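Local coordinates for Alr1585 protein (Nostoc sp., PDB 5C2I) that is a haem-containing DyP-type (dye-decolorizing) peroxidase that probably uses hydrogen peroxide to oxidise dyes and similar substrates, at residues Asn33-His38 with Ser236-Asp241; Val205-Phe210 with Ile362-Val367. The protein carries 1 engineered substitution. All coordinates share one frame; numbering follows the deposited sequence.

Interaction 1 (Asn33-His38 with Ser236-Asp241); sequences NILKGH and SILVED
I237 and L238 pack against I34 and L35 in a buried, apolar cluster. The contact joins the two halves of the DyP-type peroxidase fold, which has two ferredoxin-like alpha+beta domains, each with an antiparallel sheet. Residues 33-38 form a loop between helix 24-29 and strand 42-50. Residues 236-241 run through the short strand 239-240, at the margin of the second sheet.

I237 touches both residues of the loop. It branches at CB, and its two arms go to different partners. CG2 takes the crowded position between the backbone N and the carbonyl carbon, and meets L35 CD2 at 3.7 Å. CG1 is anti to the backbone N (chi1 -167°) and passes I34 CG2 at 3.8 Å. The extended arm ends in CD1, which lies 3.6 Å from I34 CG2. CD1 also comes within 3.4 Å of I34 O. I34 O also has a polar partner, R365 NH2.

L238 adds one more methyl, CD2, which touches I34 CG2 at 4.0 Å and L35 CD2 at 4.1 Å. I34 CG2 and L35 CD2 each meet both I237 and L238. The side chains of L35 and L238 cross at about a right angle, whereas I237 runs obliquely to both I34 and L35. L30 packs on L35 and L238, and F210 on I237. S252 of strand 250-261 bonds to I237 O through its OG.

The loop 33-38 is braced from within. N33 OD1 accepts from H38 N at 2.9 Å, with the donor tilted 27° from the plane of the side-chain carbonyl.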
ATOM      1  N   ASN A  33      10.256  19.126 -21.911  1.00 14.81           N
ATOM      2  CA  ASN A  33      10.336  17.695 -22.237  1.00 14.63           C
ATOM      3  C   ASN A  33      11.420  17.349 -23.244  1.00 14.46           C
ATOM      4  O   ASN A  33      11.597  16.172 -23.576  1.00 14.52           O
ATOM      5  CB  ASN A  33       8.969  17.165 -22.725  1.00 15.24           C
ATOM      6  CG  ASN A  33       8.825  15.657 -22.626  1.00 15.91           C
ATOM      7  OD1 ASN A  33       9.317  15.016 -21.693  1.00 16.97           O
ATOM      8  ND2 ASN A  33       8.101  15.087 -23.584  1.00 15.77           N
ATOM      9  N   ILE A  34      12.193  18.335 -23.670  1.00 14.57           N
ATOM     10  CA  ILE A  34      13.224  18.110 -24.658  1.00 15.03           C
ATOM     11  C   ILE A  34      14.594  17.975 -23.953  1.00 15.01           C
ATOM     12  O   ILE A  34      15.145  16.899 -23.924  1.00 15.19           O
ATOM     13  CB  ILE A  34      13.216  19.217 -25.721  1.00 16.11           C
ATOM     14  CG1 ILE A  34      11.866  19.182 -26.496  1.00 16.46           C
ATOM     15  CG2 ILE A  34      14.354  19.031 -26.717  1.00 16.17           C
ATOM     16  CD1 ILE A  34      11.588  20.443 -27.343  1.00 17.56           C
ATOM     17  N   LEU A  35      15.079  19.062 -23.332  1.00 15.32           N
ATOM     18  CA  LEU A  35      16.325  19.019 -22.580  1.00 16.08           C
ATOM     19  C   LEU A  35      16.249  18.171 -21.315  1.00 16.05           C
ATOM     20  O   LEU A  35      17.272  17.614 -20.888  1.00 15.59           O
ATOM     21  CB  LEU A  35      16.807  20.416 -22.235  1.00 16.56           C
ATOM     22  CG  LEU A  35      17.063  21.325 -23.430  1.00 17.17           C
ATOM     23  CD1 LEU A  35      17.552  22.680 -22.954  1.00 18.41           C
ATOM     24  CD2 LEU A  35      18.033  20.709 -24.435  1.00 17.55           C
ATOM     25  N   LYS A  36      15.053  18.104 -20.723  1.00 16.11           N
ATOM     26  CA  LYS A  36      14.805  17.270 -19.558  1.00 16.58           C
ATOM     27  C   LYS A  36      13.388  16.779 -19.647  1.00 16.68           C
ATOM     28  O   LYS A  36      12.462  17.537 -19.946  1.00 15.97           O
ATOM     29  CB  LYS A  36      15.016  18.086 -18.255  1.00 18.36           C
ATOM     30  CG  LYS A  36      14.750  17.311 -16.955  1.00 19.18           C
ATOM     31  CD  LYS A  36      15.447  17.991 -15.774  1.00 21.02           C
ATOM     32  CE  LYS A  36      14.966  17.440 -14.427  1.00 20.97           C
ATOM     33  NZ  LYS A  36      15.169  15.956 -14.408  1.00 19.43           N
ATOM     34  N   GLY A  37      13.192  15.502 -19.368  1.00 16.27           N
ATOM     35  CA  GLY A  37      11.858  14.885 -19.429  1.00 17.27           C
ATOM     36  C   GLY A  37      10.863  15.505 -18.463  1.00 16.93           C
ATOM     37  O   GLY A  37      11.236  15.963 -17.385  1.00 18.35           O
ATOM     38  N   HIS A  38       9.593  15.564 -18.865  1.00 17.43           N
ATOM     39  CA  HIS A  38       8.562  16.195 -18.005  1.00 17.84           C
ATOM     40  C   HIS A  38       8.394  15.473 -16.658  1.00 18.69           C
ATOM     41  O   HIS A  38       7.953  16.089 -15.704  1.00 19.48           O
ATOM     42  CB  HIS A  38       7.212  16.382 -18.730  1.00 17.73           C
ATOM     43  CG  HIS A  38       6.549  15.113 -19.178  1.00 18.03           C
ATOM     44  ND1 HIS A  38       6.071  14.167 -18.291  1.00 17.94           N
ATOM     45  CD2 HIS A  38       6.209  14.675 -20.413  1.00 17.18           C
ATOM     46  CE1 HIS A  38       5.499  13.185 -18.966  1.00 19.40           C
ATOM     47  NE2 HIS A  38       5.565  13.469 -20.257  1.00 17.62           N
ATOM     48  N   SER A 236      23.084  18.739 -30.632  1.00 18.95           N
ATOM     49  CA  SER A 236      22.693  17.363 -30.832  1.00 18.44           C
ATOM     50  C   SER A 236      21.190  17.141 -30.576  1.00 17.23           C
ATOM     51  O   SER A 236      20.666  16.055 -30.832  1.00 16.16           O
ATOM     52  CB  SER A 236      23.513  16.399 -29.981  1.00 19.22           C
ATOM     53  OG  SER A 236      23.074  16.547 -28.636  1.00 20.80           O
ATOM     54  N   ILE A 237      20.494  18.179 -30.130  1.00 16.89           N
ATOM     55  CA  ILE A 237      19.069  18.057 -29.889  1.00 16.95           C
ATOM     56  C   ILE A 237      18.240  19.271 -30.378  1.00 17.79           C
ATOM     57  O   ILE A 237      17.083  19.089 -30.777  1.00 17.71           O
ATOM     58  CB  ILE A 237      18.804  17.757 -28.381  1.00 16.63           C
ATOM     59  CG1 ILE A 237      17.387  17.302 -28.121  1.00 15.93           C
ATOM     60  CG2 ILE A 237      19.145  18.957 -27.477  1.00 16.47           C
ATOM     61  CD1 ILE A 237      17.148  16.765 -26.717  1.00 16.03           C
ATOM     62  N   LEU A 238      18.805  20.480 -30.317  1.00 18.18           N
ATOM     63  CA  LEU A 238      18.089  21.679 -30.747  1.00 18.40           C
ATOM     64  C   LEU A 238      18.414  22.112 -32.162  1.00 18.83           C
ATOM     65  O   LEU A 238      19.521  21.963 -32.600  1.00 18.17           O
ATOM     66  CB  LEU A 238      18.382  22.840 -29.784  1.00 18.95           C
ATOM     67  CG  LEU A 238      18.064  22.575 -28.314  1.00 18.42           C
ATOM     68  CD1 LEU A 238      18.204  23.842 -27.510  1.00 19.44           C
ATOM     69  CD2 LEU A 238      16.677  21.984 -28.125  1.00 18.14           C
ATOM     70  N   VAL A 239      17.437  22.718 -32.830  1.00 20.22           N
ATOM     71  CA  VAL A 239      17.671  23.461 -34.059  1.00 22.57           C
ATOM     72  C   VAL A 239      16.909  24.771 -33.973  1.00 21.81           C
ATOM     73  O   VAL A 239      15.826  24.873 -33.345  1.00 20.45           O
ATOM     74  CB  VAL A 239      17.252  22.805 -35.386  1.00 25.15           C
ATOM     75  CG1 VAL A 239      18.215  21.682 -35.782  1.00 26.21           C
ATOM     76  CG2 VAL A 239      15.831  22.350 -35.276  1.00 25.31           C
ATOM     77  N   GLU A 240      17.443  25.746 -34.654  1.00 22.96           N
ATOM     78  CA  GLU A 240      16.752  27.028 -34.768  1.00 25.00           C
ATOM     79  C   GLU A 240      15.380  26.808 -35.380  1.00 23.01           C
ATOM     80  O   GLU A 240      15.245  26.131 -36.396  1.00 22.67           O
ATOM     81  CB  GLU A 240      17.511  27.986 -35.663  1.00 29.79           C
ATOM     82  CG  GLU A 240      18.592  28.736 -34.968  1.00 35.37           C
ATOM     83  CD  GLU A 240      19.273  29.740 -35.890  1.00 40.15           C
ATOM     84  OE1 GLU A 240      18.675  30.193 -36.885  1.00 44.48           O
ATOM     85  OE2 GLU A 240      20.437  30.038 -35.615  1.00 45.20           O
ATOM     86  N   ASP A 241      14.355  27.384 -34.775  1.00 22.13           N
ATOM     87  CA  ASP A 241      13.051  27.362 -35.411  1.00 21.58           C
ATOM     88  C   ASP A 241      13.086  28.449 -36.517  1.00 22.52           C
ATOM     89  O   ASP A 241      13.143  29.634 -36.218  1.00 22.47           O
ATOM     90  CB  ASP A 241      11.962  27.647 -34.400  1.00 21.48           C
ATOM     91  CG  ASP A 241      10.554  27.640 -35.016  1.00 21.59           C
ATOM     92  OD1 ASP A 241      10.418  27.603 -36.269  1.00 21.64           O
ATOM     93  OD2 ASP A 241       9.601  27.640 -34.211  1.00 21.50           O
TER

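Interaction 2 (Val205-Phe210 with Ile362-Val367); sequences VSQPLF and ITRRAV. With HEM (protoporphyrin IX containing Fe), chain E.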
ATOM      1  N   VAL A 205      17.890   4.494 -18.500  1.00 17.09           N
ATOM      2  CA  VAL A 205      19.084   4.662 -17.688  1.00 16.52           C
ATOM      3  C   VAL A 205      20.112   5.625 -18.366  1.00 16.55           C
ATOM      4  O   VAL A 205      20.589   6.585 -17.737  1.00 17.27           O
ATOM      5  CB  VAL A 205      19.777   3.315 -17.410  1.00 16.98           C
ATOM      6  CG1 VAL A 205      21.034   3.527 -16.617  1.00 17.55           C
ATOM      7  CG2 VAL A 205      18.836   2.348 -16.713  1.00 17.41           C
ATOM      8  N   SER A 206      20.470   5.336 -19.617  1.00 15.49           N
ATOM      9  CA  SER A 206      21.541   6.075 -20.312  1.00 15.09           C
ATOM     10  C   SER A 206      20.985   7.118 -21.271  1.00 15.57           C
ATOM     11  O   SER A 206      20.362   6.775 -22.305  1.00 14.36           O
ATOM     12  CB  SER A 206      22.434   5.108 -21.077  1.00 15.11           C
ATOM     13  OG  SER A 206      23.505   5.821 -21.666  1.00 15.57           O
ATOM     14  N   GLN A 207      21.192   8.383 -20.921  1.00 16.10           N
ATOM     15  CA  GLN A 207      20.666   9.507 -21.715  1.00 16.36           C
ATOM     16  C   GLN A 207      21.727  10.576 -21.971  1.00 16.85           C
ATOM     17  O   GLN A 207      22.569  10.837 -21.109  1.00 17.25           O
ATOM     18  CB  GLN A 207      19.516  10.168 -21.001  1.00 16.47           C
ATOM     19  CG  GLN A 207      18.328   9.268 -20.751  1.00 16.67           C
ATOM     20  CD  GLN A 207      17.292   9.354 -21.840  1.00 16.49           C
ATOM     21  OE1 GLN A 207      17.609   9.493 -23.039  1.00 16.44           O
ATOM     22  NE2 GLN A 207      16.036   9.323 -21.422  1.00 16.24           N
ATOM     23  N   PRO A 208      21.677  11.218 -23.134  1.00 16.68           N
ATOM     24  CA  PRO A 208      22.351  12.515 -23.236  1.00 16.21           C
ATOM     25  C   PRO A 208      21.829  13.488 -22.193  1.00 15.91           C
ATOM     26  O   PRO A 208      20.606  13.557 -21.987  1.00 16.31           O
ATOM     27  CB  PRO A 208      21.972  13.006 -24.638  1.00 16.42           C
ATOM     28  CG  PRO A 208      21.430  11.843 -25.357  1.00 16.62           C
ATOM     29  CD  PRO A 208      20.875  10.910 -24.332  1.00 16.32           C
ATOM     30  N   LEU A 209      22.723  14.229 -21.547  1.00 15.75           N
ATOM     31  CA  LEU A 209      22.334  15.151 -20.486  1.00 16.30           C
ATOM     32  C   LEU A 209      22.671  16.571 -20.883  1.00 16.65           C
ATOM     33  O   LEU A 209      23.742  16.831 -21.478  1.00 16.36           O
ATOM     34  CB  LEU A 209      23.046  14.800 -19.174  1.00 18.04           C
ATOM     35  CG  LEU A 209      22.831  13.344 -18.710  1.00 17.99           C
ATOM     36  CD1 LEU A 209      23.537  13.144 -17.370  1.00 20.26           C
ATOM     37  CD2 LEU A 209      21.350  13.040 -18.564  1.00 17.97           C
ATOM     38  N   PHE A 210      21.798  17.491 -20.473  1.00 16.13           N
ATOM     39  CA  PHE A 210      21.898  18.910 -20.838  1.00 16.45           C
ATOM     40  C   PHE A 210      21.759  19.869 -19.668  1.00 16.71           C
ATOM     41  O   PHE A 210      22.487  20.833 -19.586  1.00 17.71           O
ATOM     42  CB  PHE A 210      20.798  19.251 -21.864  1.00 15.92           C
ATOM     43  CG  PHE A 210      20.824  18.369 -23.070  1.00 15.77           C
ATOM     44  CD1 PHE A 210      21.740  18.587 -24.083  1.00 16.19           C
ATOM     45  CD2 PHE A 210      19.958  17.310 -23.186  1.00 15.31           C
ATOM     46  CE1 PHE A 210      21.781  17.747 -25.187  1.00 15.27           C
ATOM     47  CE2 PHE A 210      20.007  16.467 -24.284  1.00 14.78           C
ATOM     48  CZ  PHE A 210      20.900  16.725 -25.281  1.00 15.02           C
ATOM     49  N   ILE A 362      20.484   9.634 -29.282  1.00 15.30           N
ATOM     50  CA  ILE A 362      19.127  10.135 -29.213  1.00 15.54           C
ATOM     51  C   ILE A 362      18.728  10.367 -27.751  1.00 14.93           C
ATOM     52  O   ILE A 362      19.256   9.747 -26.842  1.00 14.99           O
ATOM     53  CB  ILE A 362      18.129   9.144 -29.834  1.00 15.53           C
ATOM     54  CG1 ILE A 362      18.211   7.770 -29.165  1.00 15.87           C
ATOM     55  CG2 ILE A 362      18.370   9.032 -31.349  1.00 16.69           C
ATOM     56  CD1 ILE A 362      17.038   6.851 -29.528  1.00 16.49           C
ATOM     57  N   THR A 363      17.793  11.291 -27.544  1.00 14.86           N
ATOM     58  CA  THR A 363      17.320  11.609 -26.207  1.00 13.94           C
ATOM     59  C   THR A 363      15.911  11.041 -26.074  1.00 14.22           C
ATOM     60  O   THR A 363      14.987  11.475 -26.762  1.00 14.09           O
ATOM     61  CB  THR A 363      17.335  13.130 -26.018  1.00 14.68           C
ATOM     62  OG1 THR A 363      18.673  13.626 -26.146  1.00 14.85           O
ATOM     63  CG2 THR A 363      16.760  13.554 -24.661  1.00 13.79           C
ATOM     64  N   ARG A 364      15.760  10.021 -25.248  1.00 14.60           N
ATOM     65  CA  ARG A 364      14.527   9.221 -25.214  1.00 14.67           C
ATOM     66  C   ARG A 364      13.517   9.812 -24.189  1.00 14.15           C
ATOM     67  O   ARG A 364      13.899  10.221 -23.050  1.00 14.36           O
ATOM     68  CB  ARG A 364      14.868   7.772 -24.903  1.00 14.69           C
ATOM     69  CG  ARG A 364      15.638   7.108 -26.051  1.00 14.88           C
ATOM     70  CD  ARG A 364      16.060   5.678 -25.723  1.00 15.05           C
ATOM     71  NE  ARG A 364      17.069   5.750 -24.670  1.00 15.06           N
ATOM     72  CZ  ARG A 364      17.169   4.912 -23.646  1.00 14.62           C
ATOM     73  NH1 ARG A 364      16.350   3.889 -23.522  1.00 14.73           N
ATOM     74  NH2 ARG A 364      18.100   5.096 -22.740  1.00 14.69           N
ATOM     75  N   ARG A 365      12.260   9.826 -24.575  1.00 14.01           N
ATOM     76  CA  ARG A 365      11.173  10.303 -23.713  1.00 14.86           C
ATOM     77  C   ARG A 365       9.980   9.372 -23.799  1.00 14.96           C
ATOM     78  O   ARG A 365       8.839   9.825 -23.968  1.00 15.33           O
ATOM     79  CB  ARG A 365      10.782  11.745 -24.103  1.00 14.37           C
ATOM     80  CG  ARG A 365      11.919  12.761 -24.085  1.00 14.44           C
ATOM     81  CD  ARG A 365      12.308  13.158 -22.669  1.00 14.52           C
ATOM     82  NE  ARG A 365      13.439  14.099 -22.642  1.00 15.02           N
ATOM     83  CZ  ARG A 365      14.598  13.903 -22.024  1.00 15.88           C
ATOM     84  NH1 ARG A 365      14.873  12.731 -21.482  1.00 17.18           N
ATOM     85  NH2 ARG A 365      15.541  14.845 -22.013  1.00 15.26           N
ATOM     86  N   ALA A 366      10.279   8.068 -23.779  1.00 15.37           N
ATOM     87  CA  ALA A 366       9.270   7.043 -24.025  1.00 15.19           C
ATOM     88  C   ALA A 366       8.401   6.796 -22.801  1.00 16.36           C
ATOM     89  O   ALA A 366       8.795   7.107 -21.646  1.00 18.04           O
ATOM     90  CB  ALA A 366       9.929   5.751 -24.482  1.00 15.24           C
ATOM     91  N   VAL A 367       7.223   6.226 -23.031  1.00 15.82           N
ATOM     92  CA  VAL A 367       6.311   5.835 -21.948  1.00 16.83           C
ATOM     93  C   VAL A 367       5.638   4.548 -22.372  1.00 17.03           C
ATOM     94  O   VAL A 367       5.694   4.172 -23.558  1.00 16.69           O
ATOM     95  CB  VAL A 367       5.240   6.886 -21.619  1.00 17.08           C
ATOM     96  CG1 VAL A 367       5.872   8.150 -21.067  1.00 18.98           C
ATOM     97  CG2 VAL A 367       4.421   7.229 -22.838  1.00 17.56           C
TER
HETATM   98  CHA HEM E 501      18.592   1.464 -24.000  1.00 13.30           C
HETATM   99  CHB HEM E 501      14.666  -1.333 -24.133  1.00 13.49           C
HETATM  100  CHC HEM E 501      13.570   0.447 -28.498  1.00 13.80           C
HETATM  101  CHD HEM E 501      17.632   3.031 -28.429  1.00 14.48           C
HETATM  102  C1A HEM E 501      17.627   0.529 -23.663  1.00 13.20           C
HETATM  103  C2A HEM E 501      17.626  -0.253 -22.470  1.00 14.07           C
HETATM  104  C3A HEM E 501      16.525  -1.035 -22.512  1.00 13.10           C
HETATM  105  C4A HEM E 501      15.839  -0.719 -23.706  1.00 13.58           C
HETATM  106  CMA HEM E 501      16.049  -2.017 -21.476  1.00 13.61           C
HETATM  107  CAA HEM E 501      18.659  -0.232 -21.336  1.00 12.77           C
HETATM  108  CBA HEM E 501      18.455   0.778 -20.204  1.00 14.05           C
HETATM  109  CGA HEM E 501      18.490   2.168 -20.778  1.00 14.47           C
HETATM  110  O1A HEM E 501      19.578   2.780 -20.986  1.00 15.91           O
HETATM  111  O2A HEM E 501      17.418   2.709 -21.055  1.00 14.08           O
HETATM  112  C1B HEM E 501      14.015  -1.037 -25.330  1.00 15.15           C
HETATM  113  C2B HEM E 501      12.762  -1.619 -25.730  1.00 14.99           C
HETATM  114  C3B HEM E 501      12.435  -1.103 -26.906  1.00 14.60           C
HETATM  115  C4B HEM E 501      13.551  -0.228 -27.272  1.00 14.65           C
HETATM  116  CMB HEM E 501      11.978  -2.591 -24.921  1.00 15.31           C
HETATM  117  CAB HEM E 501      11.233  -1.277 -27.759  1.00 14.62           C
HETATM  118  CBB HEM E 501      10.029  -1.655 -27.292  1.00 15.38           C
HETATM  119  C1C HEM E 501      14.621   1.287 -28.903  1.00 14.78           C
HETATM  120  C2C HEM E 501      14.773   1.856 -30.150  1.00 14.43           C
HETATM  121  C3C HEM E 501      15.943   2.570 -30.131  1.00 15.31           C
HETATM  122  C4C HEM E 501      16.478   2.441 -28.844  1.00 14.56           C
HETATM  123  CMC HEM E 501      13.828   1.788 -31.314  1.00 14.55           C
HETATM  124  CAC HEM E 501      16.597   3.321 -31.202  1.00 14.88           C
HETATM  125  CBC HEM E 501      16.551   3.107 -32.494  1.00 16.19           C
HETATM  126  C1D HEM E 501      18.128   2.869 -27.136  1.00 14.38           C
HETATM  127  C2D HEM E 501      19.321   3.583 -26.695  1.00 14.19           C
HETATM  128  C3D HEM E 501      19.621   3.120 -25.489  1.00 13.83           C
HETATM  129  C4D HEM E 501      18.550   2.147 -25.186  1.00 13.39           C
HETATM  130  CMD HEM E 501      20.115   4.636 -27.450  1.00 15.72           C
HETATM  131  CAD HEM E 501      20.749   3.588 -24.615  1.00 14.08           C
HETATM  132  CBD HEM E 501      22.074   2.868 -24.890  1.00 14.24           C
HETATM  133  CGD HEM E 501      23.140   3.428 -24.007  1.00 13.43           C
HETATM  134  O1D HEM E 501      23.748   2.623 -23.306  1.00 13.40           O
HETATM  135  O2D HEM E 501      23.427   4.674 -23.972  1.00 15.31           O
HETATM  136  NA  HEM E 501      16.569   0.179 -24.448  1.00 13.41           N
HETATM  137  NB  HEM E 501      14.458  -0.299 -26.298  1.00 13.87           N
HETATM  138  NC  HEM E 501      15.712   1.562 -28.132  1.00 14.08           N
HETATM  139  ND  HEM E 501      17.737   1.961 -26.239  1.00 13.68           N
HETATM  140 FE   HEM E 501      16.166   0.844 -26.284  1.00 15.06          FE
HETATM  141  O   HOH W   1      19.044   7.841 -24.832  1.00 14.68           O
HETATM  142  O   HOH W   2      18.083  14.074 -21.055  1.00 21.33           O
HETATM  143  O   HOH W   3      14.776   2.571 -25.541  1.00 20.81           O
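The side-chain amide of Q207 grips the backbone of R364, on strand 363-364, much as a neighbouring strand would. Q207 OE1 accepts from R364 N at 2.9 Å, in the carbonyl plane and on a lone pair. Q207 NE2 donates to R364 O at 2.8 Å. The Q207 chain bends at chi2 (-93°), which turns CD toward the strand.

The R364 side chain leaves the strand and bends at chi3, where NE turns; its guanidinium lies against the haem, with C4D over one face. NH2 bonds to S206 O at 2.9 Å. The oxygen lies almost in the guanidinium plane, while NH2 stands 37° above the plane of the S206 carbonyl. NH1 and NH2 both donate to haem propionate oxygen O2A, NH1 at 2.9 Å. NH1 also donates to water 3, which is bound to the iron. This is consistent with the distal arginine of DyP-type peroxidases, on a strand of the C-terminal alpha+beta domain. An alanine at R364 would probably leave S206 O and O2A without these donors, and the iron-bound water without its NH1 partner.

S206 holds both propionates: its N donates to O1A, and its OG to O2D at 2.6 Å. Water 1 accepts from R364 NE and lies close to Q207 OE1 and I362 O.

P208 CD packs against I362 O at 3.2 Å. T363 OG1 sits at the edge of the F210 ring, in its plane, 3.6 Å from F210 CE2. R365 carries its polar end to I34 O, and its NH2 also donates to water 2, which bonds to P208 O.

Both interactions are buried, and both reach the second antiparallel sheet, one through strand 239-240 and the other through strand 363-369. Their centres are about 11 Å apart. Interaction 1 is almost wholly aliphatic. Interaction 2, closer to the centre of the folded chain, is largely polar and includes waters and the haem. R365 couples them: its NH2 reaches I34 O at 2.8 Å and its NE reaches N33 O at 2.9 Å, both probable hydrogen bonds. I237 of interaction 1 also touches F210 and T363 of interaction 2. The segments alternate along the sequence, so the two contacts cross.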